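Local coordinates for protein fumarylacetoacetate hydrolase (Burkholderia xenovorans, PDB 5TI1) that probably hydrolyses fumarylacetoacetate to fumarate and acetoacetate, the last step of phenylalanine and tyrosine breakdown, at a magnesium-containing active site, at residues F154-H160 against S375-P381; T340-T344 against D384-L389. The contacts are given in a common frame with arbitrary orientation. Residues are numbered along the deposited sequence.

Contact 1: F154-H160 against S375-P381; sequences FYSSKEH and SGTISGP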
ATOM      1  N   PHE B 154     -12.020   2.169   4.228  1.00 27.35           N
ATOM      2  CA  PHE B 154     -12.703   3.059   5.139  1.00 28.42           C
ATOM      3  C   PHE B 154     -13.605   2.247   6.066  1.00 33.86           C
ATOM      4  O   PHE B 154     -13.441   1.028   6.211  1.00 31.72           O
ATOM      5  CB  PHE B 154     -13.451   4.127   4.331  1.00 35.98           C
ATOM      6  CG  PHE B 154     -12.529   5.094   3.646  1.00 35.25           C
ATOM      7  CD1 PHE B 154     -12.062   6.223   4.319  1.00 32.30           C
ATOM      8  CD2 PHE B 154     -12.086   4.853   2.352  1.00 27.30           C
ATOM      9  CE1 PHE B 154     -11.184   7.107   3.703  1.00 28.62           C
ATOM     10  CE2 PHE B 154     -11.202   5.733   1.728  1.00 30.30           C
ATOM     11  CZ  PHE B 154     -10.752   6.862   2.409  1.00 28.31           C
ATOM     12  N   TYR B 155     -14.574   2.918   6.683  1.00 35.83           N
ATOM     13  CA  TYR B 155     -15.322   2.378   7.809  1.00 37.97           C
ATOM     14  C   TYR B 155     -16.629   3.144   7.910  1.00 32.92           C
ATOM     15  O   TYR B 155     -17.041   3.538   9.001  1.00 34.14           O
ATOM     16  CB  TYR B 155     -14.492   2.529   9.086  1.00 36.55           C
ATOM     17  CG  TYR B 155     -14.933   1.702  10.267  1.00 33.00           C
ATOM     18  CD1 TYR B 155     -14.676   0.334  10.322  1.00 33.91           C
ATOM     19  CD2 TYR B 155     -15.550   2.293  11.355  1.00 39.21           C
ATOM     20  CE1 TYR B 155     -15.051  -0.414  11.413  1.00 41.15           C
ATOM     21  CE2 TYR B 155     -15.943   1.550  12.449  1.00 39.77           C
ATOM     22  CZ  TYR B 155     -15.688   0.197  12.475  1.00 42.53           C
ATOM     23  OH  TYR B 155     -16.074  -0.546  13.564  1.00 49.23           O
ATOM     24  N   SER B 156     -17.272   3.388   6.770  1.00 32.80           N
ATOM     25  CA  SER B 156     -18.189   4.515   6.648  1.00 41.20           C
ATOM     26  C   SER B 156     -19.654   4.112   6.764  1.00 45.42           C
ATOM     27  O   SER B 156     -20.525   4.858   6.301  1.00 40.82           O
ATOM     28  CB  SER B 156     -17.949   5.254   5.329  1.00 37.51           C
ATOM     29  OG  SER B 156     -16.658   5.851   5.281  1.00 36.22           O
ATOM     30  N   SER B 157     -19.947   2.963   7.372  1.00 35.53           N
ATOM     31  CA  SER B 157     -21.324   2.556   7.646  1.00 38.48           C
ATOM     32  C   SER B 157     -21.664   2.867   9.099  1.00 38.93           C
ATOM     33  O   SER B 157     -21.047   2.311  10.017  1.00 38.35           O
ATOM     34  CB  SER B 157     -21.532   1.070   7.363  1.00 36.62           C
ATOM     35  OG  SER B 157     -22.803   0.624   7.823  1.00 45.27           O
ATOM     36  N   LYS B 158     -22.650   3.748   9.305  1.00 41.12           N
ATOM     37  CA  LYS B 158     -23.068   4.068  10.667  1.00 43.57           C
ATOM     38  C   LYS B 158     -23.635   2.843  11.372  1.00 42.53           C
ATOM     39  O   LYS B 158     -23.355   2.616  12.554  1.00 48.48           O
ATOM     40  CB  LYS B 158     -24.092   5.207  10.664  1.00 43.34           C
ATOM     41  CG  LYS B 158     -24.367   5.753  12.051  1.00 45.08           C
ATOM     42  CD  LYS B 158     -25.220   7.021  12.006  1.00 55.72           C
ATOM     43  CE  LYS B 158     -25.400   7.615  13.396  1.00 55.95           C
ATOM     44  NZ  LYS B 158     -26.112   8.933  13.370  1.00 56.43           N
ATOM     45  N   GLU B 159     -24.430   2.039  10.661  1.00 42.64           N
ATOM     46  CA  GLU B 159     -25.015   0.842  11.265  1.00 43.51           C
ATOM     47  C   GLU B 159     -23.938  -0.162  11.658  1.00 44.83           C
ATOM     48  O   GLU B 159     -24.035  -0.823  12.702  1.00 45.38           O
ATOM     49  CB  GLU B 159     -26.013   0.199  10.294  1.00 44.07           C
ATOM     50  CG  GLU B 159     -27.232   1.064   9.933  1.00 45.41           C
ATOM     51  CD  GLU B 159     -26.953   2.059   8.808  1.00 47.61           C
ATOM     52  OE1 GLU B 159     -25.764   2.312   8.501  1.00 49.16           O
ATOM     53  OE2 GLU B 159     -27.924   2.590   8.228  1.00 51.16           O
ATOM     54  N   HIS B 160     -22.909  -0.300  10.827  1.00 40.32           N
ATOM     55  CA  HIS B 160     -21.809  -1.200  11.151  1.00 41.44           C
ATOM     56  C   HIS B 160     -21.025  -0.696  12.356  1.00 45.38           C
ATOM     57  O   HIS B 160     -20.760  -1.450  13.300  1.00 44.80           O
ATOM     58  CB  HIS B 160     -20.894  -1.353   9.941  1.00 37.21           C
ATOM     59  CG  HIS B 160     -19.697  -2.210  10.206  1.00 43.32           C
ATOM     60  ND1 HIS B 160     -19.770  -3.585  10.266  1.00 40.58           N
ATOM     61  CD2 HIS B 160     -18.405  -1.890  10.453  1.00 40.60           C
ATOM     62  CE1 HIS B 160     -18.571  -4.077  10.525  1.00 41.66           C
ATOM     63  NE2 HIS B 160     -17.726  -3.071  10.647  1.00 41.99           N
ATOM     64  N   SER B 375     -15.177   0.734   0.798  1.00 28.96           N
ATOM     65  CA  SER B 375     -16.174   1.563   1.466  1.00 31.93           C
ATOM     66  C   SER B 375     -16.153   1.385   2.977  1.00 32.03           C
ATOM     67  O   SER B 375     -16.598   2.282   3.701  1.00 30.41           O
ATOM     68  CB  SER B 375     -17.570   1.227   0.931  1.00 30.45           C
ATOM     69  OG  SER B 375     -17.877  -0.140   1.170  1.00 30.47           O
ATOM     70  N   GLY B 376     -15.629   0.268   3.463  1.00 28.89           N
ATOM     71  CA  GLY B 376     -15.984  -0.228   4.774  1.00 31.28           C
ATOM     72  C   GLY B 376     -17.209  -1.124   4.699  1.00 30.50           C
ATOM     73  O   GLY B 376     -18.003  -1.056   3.763  1.00 31.67           O
ATOM     74  N   THR B 377     -17.340  -1.999   5.700  1.00 30.80           N
ATOM     75  CA  THR B 377     -18.453  -2.951   5.764  1.00 31.74           C
ATOM     76  C   THR B 377     -19.794  -2.250   5.618  1.00 33.24           C
ATOM     77  O   THR B 377     -20.117  -1.348   6.388  1.00 42.59           O
ATOM     78  CB  THR B 377     -18.438  -3.721   7.085  1.00 36.40           C
ATOM     79  OG1 THR B 377     -17.186  -4.384   7.249  1.00 36.18           O
ATOM     80  CG2 THR B 377     -19.562  -4.760   7.097  1.00 34.19           C
ATOM     81  N   ILE B 378     -20.584  -2.685   4.646  1.00 33.65           N
ATOM     82  CA  ILE B 378     -21.872  -2.071   4.344  1.00 35.16           C
ATOM     83  C   ILE B 378     -22.955  -2.808   5.128  1.00 41.81           C
ATOM     84  O   ILE B 378     -23.250  -3.977   4.860  1.00 46.40           O
ATOM     85  CB  ILE B 378     -22.157  -2.102   2.840  1.00 42.26           C
ATOM     86  CG1 ILE B 378     -21.013  -1.422   2.084  1.00 33.73           C
ATOM     87  CG2 ILE B 378     -23.501  -1.439   2.545  1.00 38.47           C
ATOM     88  CD1 ILE B 378     -20.973  -1.736   0.610  1.00 37.08           C
ATOM     89  N   SER B 379     -23.549  -2.129   6.102  1.00 41.22           N
ATOM     90  CA  SER B 379     -24.612  -2.703   6.913  1.00 41.19           C
ATOM     91  C   SER B 379     -25.842  -1.815   6.852  1.00 41.10           C
ATOM     92  O   SER B 379     -25.739  -0.581   6.927  1.00 41.40           O
ATOM     93  CB  SER B 379     -24.167  -2.895   8.363  1.00 40.27           C
ATOM     94  OG  SER B 379     -23.270  -3.989   8.452  1.00 38.83           O
ATOM     95  N   GLY B 380     -27.003  -2.450   6.710  1.00 42.34           N
ATOM     96  CA  GLY B 380     -28.239  -1.736   6.516  1.00 51.95           C
ATOM     97  C   GLY B 380     -29.056  -1.600   7.783  1.00 55.23           C
ATOM     98  O   GLY B 380     -28.573  -1.832   8.896  1.00 55.04           O
ATOM     99  N   PRO B 381     -30.322  -1.210   7.629  1.00 57.03           N
ATOM    100  CA  PRO B 381     -31.172  -0.966   8.801  1.00 61.52           C
ATOM    101  C   PRO B 381     -31.644  -2.234   9.495  1.00 63.43           C
ATOM    102  O   PRO B 381     -31.752  -2.263  10.723  1.00 65.50           O
ATOM    103  CB  PRO B 381     -32.358  -0.183   8.217  1.00 61.69           C
ATOM    104  CG  PRO B 381     -31.884   0.322   6.880  1.00 59.82           C
ATOM    105  CD  PRO B 381     -30.949  -0.732   6.387  1.00 58.77           C
TER
HETATM  106  O   HOH W   1     -18.393   0.462   7.346  1.00 33.37           O
HETATM  107  O   HOH W   2     -24.590   1.682   5.670  1.00 33.50           O
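Direct polar contacts between 154-160 and 375-381 are few and long. Ser156 N donates weakly to Ser375 O (3.3 Å), and Ser379 N donates weakly to Ser157 OG (3.3 Å). The same Ser157 OG takes the amide of His160 (OG to His160 N 3.1 Å), so this N-cap serine starts helix 158-168 and binds the opposing loop at once. Two waters fill the space between the backbones: one accepts from Ser157 N (2.9 Å) and donates to Thr377 O (2.7 Å), the other lies 3.0 Å from Ser157 OG and donates to Ser379 O (2.8 Å).

The two segments extend from the neighbouring parallel strands 151-154 and 372-374 of the mixed sheet that carries the metal ligands Glu226 and Glu228. Running on side by side past the strand ends, they bring predicted active-site residues together: His160 is the predicted proton acceptor, Tyr155 and Thr377 are predicted substrate-binding residues, and the Thr377 side chain comes to about 5 Å from the bound magnesium.

The backbones pack closely at Gly376, whose CA lies 3.2 Å from Phe154 O. A side chain here would collide with Tyr155 CA and Phe154 O, and its phi/psi of 88/157° also favours glycine. Thr377 CB sits over the His160 ring in a CH-pi contact, 3.4 Å from the centroid, while Ser379 OG lies at the ring's edge and bonds to Glu391, which also receives a weak hydrogen bond from His160 ND1. Farther along, Glu159 CG packs 3.4 Å from Gly380 O.

Contact 2: T340-T344 against D384-L389; sequences TITRT and DSFGSL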
ATOM      1  N   THR B 340     -28.563 -17.490   1.116  1.00 40.19           N
ATOM      2  CA  THR B 340     -28.325 -16.059   1.289  1.00 45.31           C
ATOM      3  C   THR B 340     -28.273 -15.723   2.775  1.00 40.24           C
ATOM      4  O   THR B 340     -29.108 -16.182   3.557  1.00 41.46           O
ATOM      5  CB  THR B 340     -29.408 -15.241   0.587  1.00 50.90           C
ATOM      6  OG1 THR B 340     -29.414 -15.549  -0.816  1.00 50.39           O
ATOM      7  CG2 THR B 340     -29.140 -13.754   0.764  1.00 41.23           C
ATOM      8  N   ILE B 341     -27.266 -14.959   3.180  1.00 39.13           N
ATOM      9  CA  ILE B 341     -27.095 -14.613   4.585  1.00 42.66           C
ATOM     10  C   ILE B 341     -27.295 -13.129   4.858  1.00 44.16           C
ATOM     11  O   ILE B 341     -27.475 -12.752   6.028  1.00 40.50           O
ATOM     12  CB  ILE B 341     -25.720 -15.066   5.114  1.00 37.79           C
ATOM     13  CG1 ILE B 341     -24.590 -14.342   4.364  1.00 37.43           C
ATOM     14  CG2 ILE B 341     -25.615 -16.595   5.042  1.00 37.55           C
ATOM     15  CD1 ILE B 341     -23.246 -14.387   5.082  1.00 39.20           C
ATOM     16  N   THR B 342     -27.262 -12.276   3.836  1.00 41.41           N
ATOM     17  CA  THR B 342     -27.624 -10.883   4.044  1.00 42.99           C
ATOM     18  C   THR B 342     -28.024 -10.261   2.713  1.00 45.67           C
ATOM     19  O   THR B 342     -27.622 -10.735   1.646  1.00 39.78           O
ATOM     20  CB  THR B 342     -26.480 -10.100   4.701  1.00 42.06           C
ATOM     21  OG1 THR B 342     -26.961  -8.817   5.117  1.00 42.64           O
ATOM     22  CG2 THR B 342     -25.293  -9.941   3.747  1.00 37.44           C
ATOM     23  N   ARG B 343     -28.858  -9.220   2.795  1.00 41.93           N
ATOM     24  CA  ARG B 343     -29.239  -8.394   1.652  1.00 42.39           C
ATOM     25  C   ARG B 343     -29.250  -6.948   2.128  1.00 42.82           C
ATOM     26  O   ARG B 343     -29.941  -6.635   3.098  1.00 44.08           O
ATOM     27  CB  ARG B 343     -30.622  -8.777   1.105  1.00 45.57           C
ATOM     28  CG  ARG B 343     -30.787 -10.228   0.649  1.00 46.79           C
ATOM     29  CD  ARG B 343     -32.271 -10.550   0.372  1.00 46.12           C
ATOM     30  NE  ARG B 343     -32.450 -11.883  -0.206  1.00 74.97           N
ATOM     31  CZ  ARG B 343     -32.481 -13.016   0.496  1.00 73.97           C
ATOM     32  NH1 ARG B 343     -32.340 -12.992   1.817  1.00 79.09           N
ATOM     33  NH2 ARG B 343     -32.642 -14.183  -0.121  1.00 65.12           N
ATOM     34  N   THR B 344     -28.486  -6.077   1.478  1.00 41.85           N
ATOM     35  CA  THR B 344     -28.451  -4.675   1.896  1.00 48.94           C
ATOM     36  C   THR B 344     -28.286  -3.793   0.660  1.00 48.70           C
ATOM     37  O   THR B 344     -28.559  -4.221  -0.466  1.00 42.19           O
ATOM     38  CB  THR B 344     -27.346  -4.449   2.944  1.00 52.91           C
ATOM     39  OG1 THR B 344     -27.452  -3.119   3.467  1.00 41.65           O
ATOM     40  CG2 THR B 344     -25.970  -4.626   2.326  1.00 39.01           C
ATOM     41  N   ASP B 384     -31.337  -8.472   8.843  1.00 55.30           N
ATOM     42  CA  ASP B 384     -30.968  -9.326   7.720  1.00 55.66           C
ATOM     43  C   ASP B 384     -30.140  -8.580   6.674  1.00 50.02           C
ATOM     44  O   ASP B 384     -29.989  -9.063   5.546  1.00 44.31           O
ATOM     45  CB  ASP B 384     -32.226  -9.948   7.085  1.00 54.60           C
ATOM     46  CG  ASP B 384     -33.222  -8.901   6.566  1.00 55.48           C
ATOM     47  OD1 ASP B 384     -32.963  -7.689   6.698  1.00 59.35           O
ATOM     48  OD2 ASP B 384     -34.277  -9.292   6.018  1.00 59.99           O
ATOM     49  N   SER B 385     -29.587  -7.417   7.035  1.00 44.69           N
ATOM     50  CA  SER B 385     -28.877  -6.563   6.092  1.00 43.53           C
ATOM     51  C   SER B 385     -27.484  -6.171   6.572  1.00 44.72           C
ATOM     52  O   SER B 385     -26.876  -5.262   5.992  1.00 43.31           O
ATOM     53  CB  SER B 385     -29.693  -5.295   5.803  1.00 44.90           C
ATOM     54  OG  SER B 385     -29.709  -4.446   6.932  1.00 45.60           O
ATOM     55  N   PHE B 386     -26.960  -6.818   7.610  1.00 41.87           N
ATOM     56  CA  PHE B 386     -25.628  -6.486   8.095  1.00 42.70           C
ATOM     57  C   PHE B 386     -24.571  -7.115   7.196  1.00 43.07           C
ATOM     58  O   PHE B 386     -24.786  -8.168   6.588  1.00 45.07           O
ATOM     59  CB  PHE B 386     -25.436  -6.958   9.535  1.00 43.61           C
ATOM     60  CG  PHE B 386     -26.456  -6.420  10.495  1.00 42.48           C
ATOM     61  CD1 PHE B 386     -27.134  -5.240  10.226  1.00 45.65           C
ATOM     62  CD2 PHE B 386     -26.740  -7.093  11.673  1.00 45.52           C
ATOM     63  CE1 PHE B 386     -28.084  -4.746  11.108  1.00 48.32           C
ATOM     64  CE2 PHE B 386     -27.692  -6.600  12.561  1.00 45.35           C
ATOM     65  CZ  PHE B 386     -28.360  -5.425  12.277  1.00 49.34           C
ATOM     66  N   GLY B 387     -23.418  -6.462   7.117  1.00 37.02           N
ATOM     67  CA  GLY B 387     -22.381  -6.851   6.187  1.00 35.36           C
ATOM     68  C   GLY B 387     -21.306  -7.769   6.719  1.00 34.48           C
ATOM     69  O   GLY B 387     -20.271  -7.923   6.057  1.00 33.48           O
ATOM     70  N   SER B 388     -21.508  -8.396   7.878  1.00 36.27           N
ATOM     71  CA  SER B 388     -20.521  -9.320   8.412  1.00 33.98           C
ATOM     72  C   SER B 388     -21.213 -10.366   9.272  1.00 39.80           C
ATOM     73  O   SER B 388     -22.240 -10.091   9.890  1.00 38.57           O
ATOM     74  CB  SER B 388     -19.459  -8.589   9.243  1.00 42.28           C
ATOM     75  OG  SER B 388     -20.025  -8.063  10.432  1.00 36.66           O
ATOM     76  N   LEU B 389     -20.628 -11.571   9.322  1.00 37.97           N
ATOM     77  CA  LEU B 389     -21.131 -12.578  10.250  1.00 35.27           C
ATOM     78  C   LEU B 389     -21.011 -12.106  11.689  1.00 40.92           C
ATOM     79  O   LEU B 389     -21.849 -12.462  12.526  1.00 37.46           O
ATOM     80  CB  LEU B 389     -20.397 -13.911  10.071  1.00 34.35           C
ATOM     81  CG  LEU B 389     -20.753 -14.808   8.885  1.00 37.34           C
ATOM     82  CD1 LEU B 389     -22.240 -15.082   8.853  1.00 44.42           C
ATOM     83  CD2 LEU B 389     -20.302 -14.204   7.569  1.00 42.64           C
TER
HETATM   84  O   HOH W   3     -32.737  -6.848   3.797  1.00 40.56           O
HETATM   85  O   HOH W   4     -31.687 -11.292   4.111  1.00 44.01           O
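Thr342 supplies the central side chain of this contact. Its t rotamer (chi1 -169°) places OG1 among the carbonyls of the 384-389 loop, 2.7 Å from Phe386 O and 3.1 Å from Asp384 O; its single proton can serve either acceptor. The backbone beside it is firmer: Arg343 N donates to Asp384 O (3.0 Å, 165° at the hydrogen), and the same oxygen receives a CA-H...O contact from Thr342 CA (3.3 Å).

Thr344 is also t and sets its CB 3.2 Å from Ser385 O. Ser385 adopts p, with its CB 3.0 Å from Arg343 O and its hydroxyl bonded back to Thr382 O within its own loop. On the exposed margin, the extended Arg343 (m, t, t) is joined to the loop by a water that accepts from NH1 (2.9 Å) and donates to Asp384 O (3.1 Å). A second water donates to Arg343 O (2.9 Å) and, weakly, to Asp384 OD1 (3.0 Å).

At the other end, Ile341 in p,t and Leu389 in m,m turn their tips together, CD1 to CD2 at 3.9 Å, in an apolar patch that includes Leu392. Phe386 directs its CB away from the strand and packs on Glu391 and Leu392. Ser388, in p, is the N-cap of the short helix 389-392. This is loop-on-strand packing, with the loop that leads into helix 389-392 laid against strand 339-345 in the C-terminal domain of the FAH fold.

Both contacts are largely buried, but contact 2 reaches the surface at Arg343 and Asp384, whereas contact 1 lines the predicted catalytic site. They draw on the same connection between strand 372-374 and helix 389-392: its first part faces 154-160, its later part strand 339-345. The two parts also meet directly, with probable hydrogen bonds from Gly387 N to Ser379 OG (2.8 Å) and from Gly380 N to Ser385 O (2.9 Å). The chemistry differs accordingly. Contact 1 combines weak direct bonds with internal waters and packing on a histidine ring; contact 2 has a well-aligned backbone bond, outer waters and an aliphatic pair.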